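Local coordinates for DNA polymerase epsilon subunit 3 (Drosophila melanogaster, PDB 2BYK), which pairs with Chrac-16 as a histone-fold heterodimer that binds DNA and facilitates nucleosome sliding, and also serves as an accessory subunit of DNA polymerase epsilon, at residues 51-56 with 62-67. Numbering follows the deposited sequence.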
loop_
_atom_site.group_PDB
_atom_site.type_symbol
_atom_site.label_atom_id
_atom_site.label_comp_id
_atom_site.label_asym_id
_atom_site.label_seq_id
_atom_site.Cartn_x
_atom_site.Cartn_y
_atom_site.Cartn_z
ATOM N N SER B 51 10.054 -2.893 -6.884
ATOM C CA SER B 51 11.097 -3.128 -5.892
ATOM C C SER B 51 11.272 -4.602 -5.554
ATOM O O SER B 51 12.390 -5.112 -5.592
ATOM C CB SER B 51 10.792 -2.358 -4.608
ATOM O OG SER B 51 10.656 -0.975 -4.866
ATOM N N SER B 52 10.176 -5.280 -5.208
ATOM C CA SER B 52 10.231 -6.700 -4.859
ATOM C C SER B 52 10.872 -7.496 -5.983
ATOM O O SER B 52 11.560 -8.494 -5.741
ATOM C CB SER B 52 8.829 -7.232 -4.582
ATOM O OG SER B 52 8.244 -6.530 -3.506
ATOM N N THR B 53 10.634 -7.046 -7.213
ATOM C CA THR B 53 11.189 -7.678 -8.404
ATOM C C THR B 53 12.702 -7.490 -8.379
ATOM O O THR B 53 13.463 -8.412 -8.679
ATOM C CB THR B 53 10.645 -7.028 -9.694
ATOM O OG1 THR B 53 9.234 -7.246 -9.784
ATOM C CG2 THR B 53 11.313 -7.625 -10.918
ATOM N N ALA B 54 13.122 -6.280 -8.019
ATOM C CA ALA B 54 14.534 -5.941 -7.938
ATOM C C ALA B 54 15.236 -6.824 -6.915
ATOM O O ALA B 54 16.235 -7.465 -7.232
ATOM C CB ALA B 54 14.685 -4.488 -7.557
ATOM N N LEU B 55 14.700 -6.854 -5.694
ATOM C CA LEU B 55 15.250 -7.649 -4.592
ATOM C C LEU B 55 15.344 -9.132 -4.940
ATOM O O LEU B 55 16.265 -9.831 -4.516
ATOM C CB LEU B 55 14.381 -7.465 -3.348
ATOM C CG LEU B 55 14.816 -8.207 -2.089
ATOM C CD1 LEU B 55 16.231 -7.804 -1.706
ATOM C CD2 LEU B 55 13.847 -7.883 -0.976
ATOM N N ALA B 56 14.377 -9.604 -5.713
ATOM C CA ALA B 56 14.344 -10.991 -6.137
ATOM C C ALA B 56 15.508 -11.318 -7.081
ATOM O O ALA B 56 15.966 -12.453 -7.123
ATOM C CB ALA B 56 13.013 -11.290 -6.812
ATOM N N LYS B 62 14.508 -16.837 -9.728
ATOM C CA LYS B 62 13.444 -16.700 -10.727
ATOM C C LYS B 62 12.172 -15.863 -10.457
ATOM O O LYS B 62 11.873 -14.930 -11.210
ATOM C CB LYS B 62 13.064 -18.116 -11.200
ATOM C CG LYS B 62 13.358 -19.196 -10.172
ATOM C CD LYS B 62 12.487 -19.001 -8.942
ATOM C CE LYS B 62 13.259 -19.162 -7.649
ATOM N NZ LYS B 62 13.895 -20.496 -7.547
ATOM N N THR B 63 11.430 -16.182 -9.398
ATOM C CA THR B 63 10.182 -15.477 -9.089
ATOM C C THR B 63 10.178 -14.667 -7.778
ATOM O O THR B 63 11.140 -14.695 -7.011
ATOM C CB THR B 63 9.017 -16.491 -9.065
ATOM O OG1 THR B 63 9.018 -17.226 -10.293
ATOM C CG2 THR B 63 7.677 -15.794 -8.902
ATOM N N ILE B 64 9.090 -13.938 -7.538
ATOM C CA ILE B 64 8.938 -13.127 -6.336
ATOM C C ILE B 64 8.265 -13.936 -5.237
ATOM O O ILE B 64 7.119 -14.354 -5.391
ATOM C CB ILE B 64 8.058 -11.903 -6.605
ATOM C CG1 ILE B 64 8.730 -10.993 -7.628
ATOM C CG2 ILE B 64 7.786 -11.171 -5.304
ATOM C CD1 ILE B 64 7.859 -9.853 -8.085
ATOM N N THR B 65 8.971 -14.154 -4.131
ATOM C CA THR B 65 8.409 -14.909 -3.019
ATOM C C THR B 65 7.621 -13.935 -2.152
ATOM O O THR B 65 7.592 -12.735 -2.428
ATOM C CB THR B 65 9.515 -15.564 -2.152
ATOM O OG1 THR B 65 10.217 -14.553 -1.423
ATOM C CG2 THR B 65 10.508 -16.308 -3.018
ATOM N N ALA B 66 6.968 -14.453 -1.118
ATOM C CA ALA B 66 6.211 -13.601 -0.212
ATOM C C ALA B 66 7.208 -12.931 0.722
ATOM O O ALA B 66 6.930 -11.888 1.307
ATOM C CB ALA B 66 5.231 -14.429 0.583
ATOM N N LYS B 67 8.380 -13.545 0.846
ATOM C CA LYS B 67 9.444 -13.041 1.703
ATOM C C LYS B 67 10.152 -11.866 1.038
ATOM O O LYS B 67 10.624 -10.967 1.719
ATOM C CB LYS B 67 10.394 -14.199 2.025
ATOM C CG LYS B 67 9.605 -15.353 2.675
ATOM C CD LYS B 67 10.219 -16.749 2.552
ATOM C CE LYS B 67 9.258 -17.794 3.154
ATOM N NZ LYS B 67 9.775 -19.194 3.119
#
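Ile64 lies against one face of helix 31-58, touching Ser52, Thr53 and Ala56, and its branched side chain divides the work. The bond from CA to CB points at the helix, and at CB the two branches part. The CG2 methyl, anti to the backbone N, turns to Ser52, whose CB it meets at 4.1 Å. The other branch runs toward Thr53 and Ala56: CG1 is 4.4 Å from Ala56 CB, and the extended chi2 of 173° carries CD1 onward to Thr53, 3.4 Å from OG1 and 4.0 Å from CA. Ser52 and Ala56 are small enough to let the loop chain come close, with the CA atoms of Ala56 and Ile64 5.8 Å apart. Ala56 CB also sits 3.9 Å from Thr63 O. The hydroxyls of Ser52 and Thr53 bond back to the carbonyls of Val48 and Thr49, one turn earlier, which lets polar side chains lie beside an aliphatic one. With only an alanine here, Ser52 CB, Ala56 CB and Thr53 would probably lose their contacts with CG2, CG1 and CD1, opening a gap between loop and helix. Just beyond, Thr65 N-caps helix 66-75, its OG1 accepting from Asp68 N and, weakly, from Lys67 N. No hydrogen bond joins the two segments, so in this histone fold the loop after the long central helix is held to it here by van der Waals contact and shape.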